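Local atomic coordinates of N-acetylgalactosaminyltransferase 7 (Homo sapiens, PDB entry 6IWR), a protein that is a glycosyltransferase of the polypeptide GalNAc-transferase family, pairing a GT-A-type domain with a ricin-type beta-trefoil lectin domain. Residues H243-L254 with V373-R383; E288-W296 with K318-A326. One frame throughout, in Å; residues are numbered along the deposited sequence.

Contact 1: residues H243-L254 with V373-R383; sequences HCEVAVNWYAPL and VPCSRVGHIYR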
loop_
_atom_site.group_PDB
_atom_site.type_symbol
_atom_site.label_atom_id
_atom_site.label_comp_id
_atom_site.label_asym_id
_atom_site.label_seq_id
_atom_site.Cartn_x
_atom_site.Cartn_y
_atom_site.Cartn_z
ATOM N N HIS A 243 -4.969 18.380 -16.337
ATOM C CA HIS A 243 -3.946 17.468 -16.833
ATOM C C HIS A 243 -4.566 16.590 -17.927
ATOM O O HIS A 243 -4.668 15.368 -17.812
ATOM C CB HIS A 243 -3.352 16.640 -15.684
ATOM C CG HIS A 243 -4.327 16.359 -14.574
ATOM N ND1 HIS A 243 -4.295 17.023 -13.370
ATOM C CD2 HIS A 243 -5.387 15.513 -14.511
ATOM C CE1 HIS A 243 -5.286 16.589 -12.607
ATOM N NE2 HIS A 243 -5.964 15.670 -13.275
ATOM N N CYS A 244 -4.983 17.236 -19.021
ATOM C CA CYS A 244 -5.642 16.568 -20.137
ATOM C C CYS A 244 -4.966 16.912 -21.461
ATOM O O CYS A 244 -4.334 17.965 -21.612
ATOM C CB CYS A 244 -7.126 16.957 -20.212
ATOM S SG CYS A 244 -8.024 16.443 -18.770
ATOM N N GLU A 245 -5.127 16.003 -22.431
ATOM C CA GLU A 245 -4.704 16.228 -23.817
ATOM C C GLU A 245 -5.833 15.768 -24.728
ATOM O O GLU A 245 -6.130 14.572 -24.835
ATOM C CB GLU A 245 -3.395 15.507 -24.152
ATOM C CG GLU A 245 -2.185 16.143 -23.512
ATOM C CD GLU A 245 -0.889 15.394 -23.815
ATOM O OE1 GLU A 245 -0.481 15.351 -24.995
ATOM O OE2 GLU A 245 -0.280 14.835 -22.874
ATOM N N VAL A 246 -6.450 16.706 -25.369
ATOM C CA VAL A 246 -7.629 16.453 -26.183
ATOM C C VAL A 246 -7.220 15.815 -27.511
ATOM O O VAL A 246 -6.225 16.219 -28.131
ATOM C CB VAL A 246 -8.336 17.802 -26.376
ATOM C CG1 VAL A 246 -7.963 18.404 -27.713
ATOM C CG2 VAL A 246 -9.822 17.674 -26.158
ATOM N N ALA A 247 -7.973 14.803 -27.964
ATOM C CA ALA A 247 -7.698 14.108 -29.228
ATOM C C ALA A 247 -8.048 14.977 -30.445
ATOM O O ALA A 247 -8.610 16.067 -30.315
ATOM C CB ALA A 247 -8.488 12.815 -29.295
ATOM N N VAL A 248 -7.752 14.478 -31.666
ATOM C CA VAL A 248 -8.031 15.304 -32.845
ATOM C C VAL A 248 -9.486 15.131 -33.241
ATOM O O VAL A 248 -10.052 14.035 -33.155
ATOM C CB VAL A 248 -7.075 15.023 -34.037
ATOM C CG1 VAL A 248 -5.702 14.545 -33.591
ATOM C CG2 VAL A 248 -7.701 14.139 -35.114
ATOM N N ASN A 249 -10.087 16.236 -33.679
ATOM C CA ASN A 249 -11.518 16.336 -33.938
ATOM C C ASN A 249 -12.327 15.830 -32.750
ATOM O O ASN A 249 -13.199 14.965 -32.888
ATOM C CB ASN A 249 -11.910 15.598 -35.212
ATOM C CG ASN A 249 -13.328 15.877 -35.603
ATOM O OD1 ASN A 249 -13.877 16.909 -35.227
ATOM N ND2 ASN A 249 -13.938 14.971 -36.348
ATOM N N TRP A 250 -12.032 16.390 -31.565
ATOM C CA TRP A 250 -12.804 16.083 -30.364
ATOM C C TRP A 250 -14.035 16.943 -30.247
ATOM O O TRP A 250 -14.970 16.569 -29.527
ATOM C CB TRP A 250 -11.987 16.285 -29.084
ATOM C CG TRP A 250 -11.633 17.725 -28.830
ATOM C CD1 TRP A 250 -10.749 18.482 -29.549
ATOM C CD2 TRP A 250 -12.141 18.588 -27.786
ATOM N NE1 TRP A 250 -10.661 19.750 -29.010
ATOM C CE2 TRP A 250 -11.507 19.848 -27.941
ATOM C CE3 TRP A 250 -13.053 18.414 -26.728
ATOM C CZ2 TRP A 250 -11.761 20.934 -27.093
ATOM C CZ3 TRP A 250 -13.308 19.506 -25.879
ATOM C CH2 TRP A 250 -12.661 20.747 -26.074
ATOM N N TYR A 251 -14.058 18.074 -30.944
ATOM C CA TYR A 251 -15.030 19.113 -30.662
ATOM C C TYR A 251 -16.374 18.837 -31.329
ATOM O O TYR A 251 -17.426 18.921 -30.682
ATOM C CB TYR A 251 -14.474 20.467 -31.093
ATOM C CG TYR A 251 -15.372 21.591 -30.668
ATOM C CD1 TYR A 251 -15.232 22.168 -29.417
ATOM C CD2 TYR A 251 -16.406 22.053 -31.506
ATOM C CE1 TYR A 251 -16.079 23.191 -29.002
ATOM C CE2 TYR A 251 -17.258 23.070 -31.101
ATOM C CZ TYR A 251 -17.088 23.631 -29.842
ATOM O OH TYR A 251 -17.909 24.641 -29.413
ATOM N N ALA A 252 -16.375 18.536 -32.619
ATOM C CA ALA A 252 -17.646 18.376 -33.330
ATOM C C ALA A 252 -18.456 17.202 -32.791
ATOM O O ALA A 252 -19.630 17.390 -32.436
ATOM C CB ALA A 252 -17.378 18.245 -34.835
ATOM N N PRO A 253 -17.917 15.998 -32.702
ATOM C CA PRO A 253 -18.653 14.903 -32.041
ATOM C C PRO A 253 -19.217 15.285 -30.673
ATOM O O PRO A 253 -20.351 14.910 -30.348
ATOM C CB PRO A 253 -17.597 13.790 -31.917
ATOM C CG PRO A 253 -16.342 14.311 -32.605
ATOM C CD PRO A 253 -16.468 15.763 -32.806
ATOM N N LEU A 254 -18.456 16.033 -29.865
ATOM C CA LEU A 254 -18.891 16.321 -28.501
ATOM C C LEU A 254 -20.004 17.365 -28.462
ATOM O O LEU A 254 -20.934 17.264 -27.654
ATOM C CB LEU A 254 -17.703 16.791 -27.664
ATOM C CG LEU A 254 -17.930 16.984 -26.165
ATOM C CD1 LEU A 254 -17.854 15.678 -25.442
ATOM C CD2 LEU A 254 -16.909 17.913 -25.620
ATOM N N VAL A 373 -19.568 9.948 -26.063
ATOM C CA VAL A 373 -19.344 10.261 -27.475
ATOM C C VAL A 373 -18.086 9.546 -27.958
ATOM O O VAL A 373 -16.987 10.084 -27.808
ATOM C CB VAL A 373 -19.250 11.785 -27.688
ATOM C CG1 VAL A 373 -19.086 12.131 -29.160
ATOM C CG2 VAL A 373 -20.476 12.502 -27.095
ATOM N N PRO A 374 -18.198 8.346 -28.549
ATOM C CA PRO A 374 -16.993 7.598 -28.955
ATOM C C PRO A 374 -16.049 8.370 -29.835
ATOM O O PRO A 374 -14.860 8.044 -29.900
ATOM C CB PRO A 374 -17.581 6.401 -29.723
ATOM C CG PRO A 374 -18.858 6.173 -29.060
ATOM C CD PRO A 374 -19.412 7.562 -28.827
ATOM N N CYS A 375 -16.545 9.341 -30.569
ATOM C CA CYS A 375 -15.656 10.026 -31.482
ATOM C C CYS A 375 -14.992 11.228 -30.836
ATOM O O CYS A 375 -14.169 11.880 -31.486
ATOM C CB CYS A 375 -16.407 10.425 -32.764
ATOM S SG CYS A 375 -16.772 9.004 -33.849
ATOM N N SER A 376 -15.331 11.545 -29.589
ATOM C CA SER A 376 -14.667 12.604 -28.843
ATOM C C SER A 376 -13.860 11.941 -27.733
ATOM O O SER A 376 -14.420 11.256 -26.875
ATOM C CB SER A 376 -15.691 13.602 -28.301
ATOM O OG SER A 376 -15.073 14.750 -27.714
ATOM N N ARG A 377 -12.544 12.128 -27.760
ATOM C CA ARG A 377 -11.638 11.449 -26.846
ATOM C C ARG A 377 -10.741 12.477 -26.185
ATOM O O ARG A 377 -10.325 13.450 -26.822
ATOM C CB ARG A 377 -10.792 10.400 -27.550
ATOM C CG ARG A 377 -11.626 9.355 -28.236
ATOM C CD ARG A 377 -10.775 8.183 -28.681
ATOM N NE ARG A 377 -10.562 7.182 -27.638
ATOM C CZ ARG A 377 -11.082 5.956 -27.663
ATOM N NH1 ARG A 377 -11.858 5.577 -28.671
ATOM N NH2 ARG A 377 -10.805 5.106 -26.685
ATOM N N VAL A 378 -10.477 12.273 -24.900
ATOM C CA VAL A 378 -9.608 13.154 -24.145
ATOM C C VAL A 378 -8.749 12.299 -23.241
ATOM O O VAL A 378 -9.246 11.359 -22.610
ATOM C CB VAL A 378 -10.390 14.181 -23.319
ATOM C CG1 VAL A 378 -9.403 15.120 -22.632
ATOM C CG2 VAL A 378 -11.371 14.931 -24.212
ATOM N N GLY A 379 -7.455 12.612 -23.208
ATOM C CA GLY A 379 -6.541 11.932 -22.326
ATOM C C GLY A 379 -6.429 12.672 -21.003
ATOM O O GLY A 379 -6.388 13.904 -20.952
ATOM N N HIS A 380 -6.389 11.890 -19.923
ATOM C CA HIS A 380 -6.331 12.382 -18.555
ATOM C C HIS A 380 -5.135 11.698 -17.912
ATOM O O HIS A 380 -5.026 10.471 -17.973
ATOM C CB HIS A 380 -7.653 12.069 -17.811
ATOM C CG HIS A 380 -7.659 12.454 -16.361
ATOM N ND1 HIS A 380 -7.385 11.556 -15.355
ATOM C CD2 HIS A 380 -7.902 13.638 -15.746
ATOM C CE1 HIS A 380 -7.440 12.170 -14.183
ATOM N NE2 HIS A 380 -7.754 13.437 -14.390
ATOM N N ILE A 381 -4.215 12.478 -17.343
ATOM C CA ILE A 381 -3.067 11.868 -16.680
ATOM C C ILE A 381 -3.504 11.280 -15.351
ATOM O O ILE A 381 -4.191 11.935 -14.557
ATOM C CB ILE A 381 -1.941 12.878 -16.445
ATOM C CG1 ILE A 381 -1.739 13.771 -17.662
ATOM C CG2 ILE A 381 -0.677 12.121 -16.076
ATOM C CD1 ILE A 381 -0.779 14.895 -17.421
ATOM N N TYR A 382 -3.058 10.068 -15.071
ATOM C CA TYR A 382 -3.456 9.392 -13.851
ATOM C C TYR A 382 -2.293 9.383 -12.873
ATOM O O TYR A 382 -1.164 9.029 -13.248
ATOM C CB TYR A 382 -3.955 7.981 -14.165
ATOM C CG TYR A 382 -5.408 8.010 -14.648
ATOM C CD1 TYR A 382 -6.447 8.260 -13.756
ATOM C CD2 TYR A 382 -5.732 7.817 -15.999
ATOM C CE1 TYR A 382 -7.777 8.291 -14.179
ATOM C CE2 TYR A 382 -7.065 7.848 -16.436
ATOM C CZ TYR A 382 -8.087 8.088 -15.516
ATOM O OH TYR A 382 -9.407 8.126 -15.917
ATOM N N ARG A 383 -2.582 9.776 -11.627
ATOM C CA ARG A 383 -1.577 9.980 -10.592
ATOM C C ARG A 383 -0.777 8.721 -10.313
ATOM O O ARG A 383 -1.231 7.601 -10.525
ATOM C CB ARG A 383 -2.219 10.421 -9.286
ATOM C CG ARG A 383 -1.598 11.656 -8.691
ATOM C CD ARG A 383 -2.642 12.751 -8.766
ATOM N NE ARG A 383 -2.106 14.089 -8.966
ATOM C CZ ARG A 383 -2.882 15.136 -9.235
ATOM N NH1 ARG A 383 -4.191 14.958 -9.343
ATOM N NH2 ARG A 383 -2.371 16.354 -9.412
#

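Contact 2: residues E288-W296 with K318-A326; sequences EDGYARGAW and KTEPYRSPA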
loop_
_atom_site.group_PDB
_atom_site.type_symbol
_atom_site.label_atom_id
_atom_site.label_comp_id
_atom_site.label_asym_id
_atom_site.label_seq_id
_atom_site.Cartn_x
_atom_site.Cartn_y
_atom_site.Cartn_z
ATOM N N GLU A 288 -16.672 -5.020 -26.559
ATOM C CA GLU A 288 -15.695 -5.577 -27.486
ATOM C C GLU A 288 -14.934 -4.473 -28.202
ATOM O O GLU A 288 -13.831 -4.706 -28.703
ATOM C CB GLU A 288 -16.370 -6.507 -28.499
ATOM C CG GLU A 288 -15.458 -7.666 -29.001
ATOM C CD GLU A 288 -14.807 -8.494 -27.860
ATOM O OE1 GLU A 288 -15.090 -8.199 -26.667
ATOM O OE2 GLU A 288 -14.016 -9.436 -28.160
ATOM N N ASP A 289 -15.505 -3.270 -28.256
ATOM C CA ASP A 289 -14.898 -2.098 -28.871
ATOM C C ASP A 289 -14.266 -1.176 -27.842
ATOM O O ASP A 289 -13.818 -0.072 -28.194
ATOM C CB ASP A 289 -15.954 -1.320 -29.663
ATOM C CG ASP A 289 -15.878 -1.574 -31.151
ATOM O OD1 ASP A 289 -15.143 -2.492 -31.569
ATOM O OD2 ASP A 289 -16.542 -0.834 -31.917
ATOM N N GLY A 290 -14.253 -1.596 -26.580
ATOM C CA GLY A 290 -13.813 -0.768 -25.486
ATOM C C GLY A 290 -14.843 0.206 -24.965
ATOM O O GLY A 290 -14.488 1.091 -24.176
ATOM N N TYR A 291 -16.101 0.092 -25.373
ATOM C CA TYR A 291 -17.099 1.044 -24.912
ATOM C C TYR A 291 -17.670 0.581 -23.579
ATOM O O TYR A 291 -18.101 -0.566 -23.436
ATOM C CB TYR A 291 -18.204 1.229 -25.952
ATOM C CG TYR A 291 -17.695 1.771 -27.277
ATOM C CD1 TYR A 291 -16.463 2.399 -27.365
ATOM C CD2 TYR A 291 -18.450 1.644 -28.443
ATOM C CE1 TYR A 291 -15.994 2.878 -28.576
ATOM C CE2 TYR A 291 -17.991 2.124 -29.663
ATOM C CZ TYR A 291 -16.766 2.744 -29.723
ATOM O OH TYR A 291 -16.280 3.215 -30.929
ATOM N N ALA A 292 -17.658 1.477 -22.602
ATOM C CA ALA A 292 -18.264 1.245 -21.308
ATOM C C ALA A 292 -19.285 2.338 -21.061
ATOM O O ALA A 292 -19.219 3.426 -21.636
ATOM C CB ALA A 292 -17.204 1.223 -20.203
ATOM N N ARG A 293 -20.255 2.046 -20.211
ATOM C CA ARG A 293 -21.100 3.109 -19.708
ATOM C C ARG A 293 -20.807 3.268 -18.215
ATOM O O ARG A 293 -20.245 2.368 -17.577
ATOM C CB ARG A 293 -22.589 2.845 -20.056
ATOM C CG ARG A 293 -23.066 1.462 -19.713
ATOM C CD ARG A 293 -24.209 0.929 -20.568
ATOM N NE ARG A 293 -25.257 1.901 -20.820
ATOM C CZ ARG A 293 -26.471 1.896 -20.275
ATOM N NH1 ARG A 293 -27.346 2.829 -20.635
ATOM N NH2 ARG A 293 -26.820 0.978 -19.388
ATOM N N GLY A 294 -21.102 4.457 -17.685
ATOM C CA GLY A 294 -20.814 4.763 -16.289
ATOM C C GLY A 294 -21.908 4.252 -15.361
ATOM O O GLY A 294 -23.101 4.313 -15.681
ATOM N N ALA A 295 -21.487 3.780 -14.193
ATOM C CA ALA A 295 -22.367 3.099 -13.260
ATOM C C ALA A 295 -21.840 3.342 -11.844
ATOM O O ALA A 295 -20.987 4.208 -11.619
ATOM C CB ALA A 295 -22.465 1.608 -13.619
ATOM N N TRP A 296 -22.343 2.558 -10.891
ATOM C CA TRP A 296 -21.992 2.693 -9.488
ATOM C C TRP A 296 -22.452 1.432 -8.779
ATOM O O TRP A 296 -23.327 0.722 -9.269
ATOM C CB TRP A 296 -22.652 3.929 -8.873
ATOM C CG TRP A 296 -24.127 3.870 -9.010
ATOM C CD1 TRP A 296 -25.000 3.265 -8.156
ATOM C CD2 TRP A 296 -24.916 4.403 -10.083
ATOM N NE1 TRP A 296 -26.286 3.389 -8.622
ATOM C CE2 TRP A 296 -26.268 4.084 -9.804
ATOM C CE3 TRP A 296 -24.613 5.120 -11.245
ATOM C CZ2 TRP A 296 -27.318 4.450 -10.651
ATOM C CZ3 TRP A 296 -25.653 5.490 -12.086
ATOM C CH2 TRP A 296 -26.994 5.155 -11.780
ATOM N N LYS A 318 -21.630 1.857 -35.192
ATOM C CA LYS A 318 -20.784 1.485 -34.062
ATOM C C LYS A 318 -20.321 2.698 -33.269
ATOM O O LYS A 318 -20.110 2.594 -32.052
ATOM C CB LYS A 318 -19.555 0.700 -34.521
ATOM C CG LYS A 318 -19.891 -0.656 -35.128
ATOM C CD LYS A 318 -19.106 -1.799 -34.492
ATOM C CE LYS A 318 -17.600 -1.611 -34.666
ATOM N NZ LYS A 318 -16.869 -2.916 -34.552
ATOM N N THR A 319 -20.159 3.853 -33.928
ATOM C CA THR A 319 -19.410 4.963 -33.358
ATOM C C THR A 319 -20.279 6.097 -32.823
ATOM O O THR A 319 -19.749 6.978 -32.136
ATOM C CB THR A 319 -18.425 5.525 -34.396
ATOM O OG1 THR A 319 -18.879 5.191 -35.714
ATOM C CG2 THR A 319 -17.071 4.902 -34.209
ATOM N N GLU A 320 -21.579 6.124 -33.091
ATOM C CA GLU A 320 -22.331 7.306 -32.672
ATOM C C GLU A 320 -22.427 7.394 -31.147
ATOM O O GLU A 320 -22.117 6.432 -30.433
ATOM C CB GLU A 320 -23.727 7.300 -33.275
ATOM C CG GLU A 320 -24.432 5.981 -33.161
ATOM C CD GLU A 320 -25.703 5.974 -33.955
ATOM O OE1 GLU A 320 -26.794 5.975 -33.354
ATOM O OE2 GLU A 320 -25.605 6.015 -35.194
ATOM N N PRO A 321 -22.883 8.537 -30.617
ATOM C CA PRO A 321 -23.055 8.655 -29.164
ATOM C C PRO A 321 -23.869 7.495 -28.622
ATOM O O PRO A 321 -24.578 6.807 -29.363
ATOM C CB PRO A 321 -23.802 9.979 -29.004
ATOM C CG PRO A 321 -23.406 10.752 -30.213
ATOM C CD PRO A 321 -23.334 9.750 -31.314
ATOM N N TYR A 322 -23.743 7.266 -27.314
ATOM C CA TYR A 322 -24.632 6.317 -26.652
ATOM C C TYR A 322 -24.960 6.799 -25.240
ATOM O O TYR A 322 -24.326 7.715 -24.705
ATOM C CB TYR A 322 -24.046 4.896 -26.655
ATOM C CG TYR A 322 -22.683 4.711 -25.994
ATOM C CD1 TYR A 322 -22.578 4.420 -24.629
ATOM C CD2 TYR A 322 -21.512 4.781 -26.734
ATOM C CE1 TYR A 322 -21.355 4.223 -24.020
ATOM C CE2 TYR A 322 -20.284 4.595 -26.131
ATOM C CZ TYR A 322 -20.211 4.308 -24.768
ATOM O OH TYR A 322 -18.996 4.098 -24.150
ATOM N N ARG A 323 -25.978 6.176 -24.642
ATOM C CA ARG A 323 -26.423 6.582 -23.311
ATOM C C ARG A 323 -25.549 5.975 -22.207
ATOM O O ARG A 323 -25.234 4.782 -22.230
ATOM C CB ARG A 323 -27.879 6.185 -23.095
ATOM C CG ARG A 323 -28.821 6.671 -24.181
ATOM C CD ARG A 323 -30.289 6.441 -23.858
ATOM N NE ARG A 323 -30.648 5.029 -23.722
ATOM C CZ ARG A 323 -31.893 4.618 -23.508
ATOM N NH1 ARG A 323 -32.856 5.523 -23.441
ATOM N NH2 ARG A 323 -32.179 3.334 -23.375
ATOM N N SER A 324 -25.181 6.801 -21.228
ATOM C CA SER A 324 -24.609 6.346 -19.978
ATOM C C SER A 324 -25.498 6.768 -18.806
ATOM O O SER A 324 -26.068 7.861 -18.829
ATOM C CB SER A 324 -23.201 6.911 -19.774
ATOM O OG SER A 324 -22.703 6.542 -18.491
ATOM N N PRO A 325 -25.643 5.937 -17.772
ATOM C CA PRO A 325 -26.413 6.393 -16.605
ATOM C C PRO A 325 -25.698 7.480 -15.811
ATOM O O PRO A 325 -26.368 8.269 -15.127
ATOM C CB PRO A 325 -26.601 5.116 -15.768
ATOM C CG PRO A 325 -26.225 3.971 -16.678
ATOM C CD PRO A 325 -25.182 4.549 -17.618
ATOM N N ALA A 326 -24.366 7.553 -15.894
ATOM C CA ALA A 326 -23.583 8.516 -15.132
ATOM C C ALA A 326 -22.292 8.845 -15.885
ATOM O O ALA A 326 -21.908 8.154 -16.835
ATOM C CB ALA A 326 -23.257 7.970 -13.738
#

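Contact 1: residues H243-L254 with V373-R383
The side chains of His243 and His380 lie side by side and point the same way, but their rings meet obliquely, centroids 4.7 Å apart and planes at 67°. The edge of the His243 ring is met by His380, and Arg383 NH1 comes up obliquely to within 3.8 Å of His243 CE1. At the edge of the His380 ring sits Cys244 SG. Farther along, Trp250 has Tyr251 CB over the rim of one face and Ser376 OG at its edge; Val246 CG2 lies over the other face, modelled too near to be trusted.

Strands 244-246 and 376-382 are antiparallel, and Gly379 N bonds to Glu245 O at 2.9 Å. At the end of this ladder Ile381 N reaches His243 O at 3.0 Å. The histidine pair marks the metal end of a GT-A domain: Asp241 and His243 fit the family's Asp-x-His motif, His380 NE2 is hydrogen-bonded to Asp241 OD2, and the His380 side chain lies about 3 Å from the bound manganese.

Away from the metal, Ser376 OG stands anti to its amide nitrogen (chi1 -172°) and thereby reaches Trp250 O, 2.6 Å away, on a lone pair in the carbonyl plane. The start of helix 251-260 leans on the same corner, with Pro253 CB 3.5 Å from Val373 CG1. Next to it, Cys375 is tied to Cys137 by a disulfide.

Contact 2: residues E288-W296 with K318-A326
Arg293 lays its guanidinium edge-on against Arg323 O: NE at 3.2 Å and NH1 at 3.3 Å both donate to this one carbonyl oxygen from the same face of its plane. Pro325 CD sits over the centre of one guanidinium face. A bend at chi3 (-43°) turns the guanidinium so that NE and NH1 face Arg323 O, and the double grip limits rotation of the group. The arginine crosses Pro325 at about a right angle, and its NH2 goes on to a salt bridge with Asp460.

The surroundings are close and buried. Gly294 N donates to Ser324 OG at 2.7 Å, and Tyr322 reaches across with its hydroxyl to donate to Ala292 O at 2.6 Å, arriving from above the carbonyl plane. Tyr291 and Tyr322 have nearly parallel rings that slide past each other and barely overlap. Trp296 CZ3 lies 3.8 Å from Ala326 CB, at the indole edge, while Pro325 comes in obliquely.

The loose side is at Lys318 and Asp289. Exposed Lys318 crosses Asp289 at about a right angle, and they form a salt bridge, NZ to OD2 3.4 Å, whose NZ to OD1 hydrogen bond is weak.

Side chains bonding to backbone thus join two sheets: strand 292-296, which makes a two-stranded antiparallel pair with strand 302-306, and strand 322-323, which adds to the large mixed sheet of the GT-A domain beside strand 369-373.

In the fold
Contacts 1 and 2 have centres about 15 Å apart and meet at the corner where segment 373-383 changes direction. There Pro374, turned away from its partner in contact 1, packs against contact 2: its CG lies 3.6 Å from Tyr322 CE2, and its CB 3.6 Å from Tyr291 OH. Both contacts reach the large mixed sheet, contact 1 through strands 244-246 and 376-382 and contact 2 through strand 322-323. The manganese belongs to the far end of contact 1, near His380; from Pro374 CG to His380 NE2 is 19.8 Å. Contact 2 therefore borders the end of contact 1 remote from the metal. Along the chain, both its segments fall between those of contact 1.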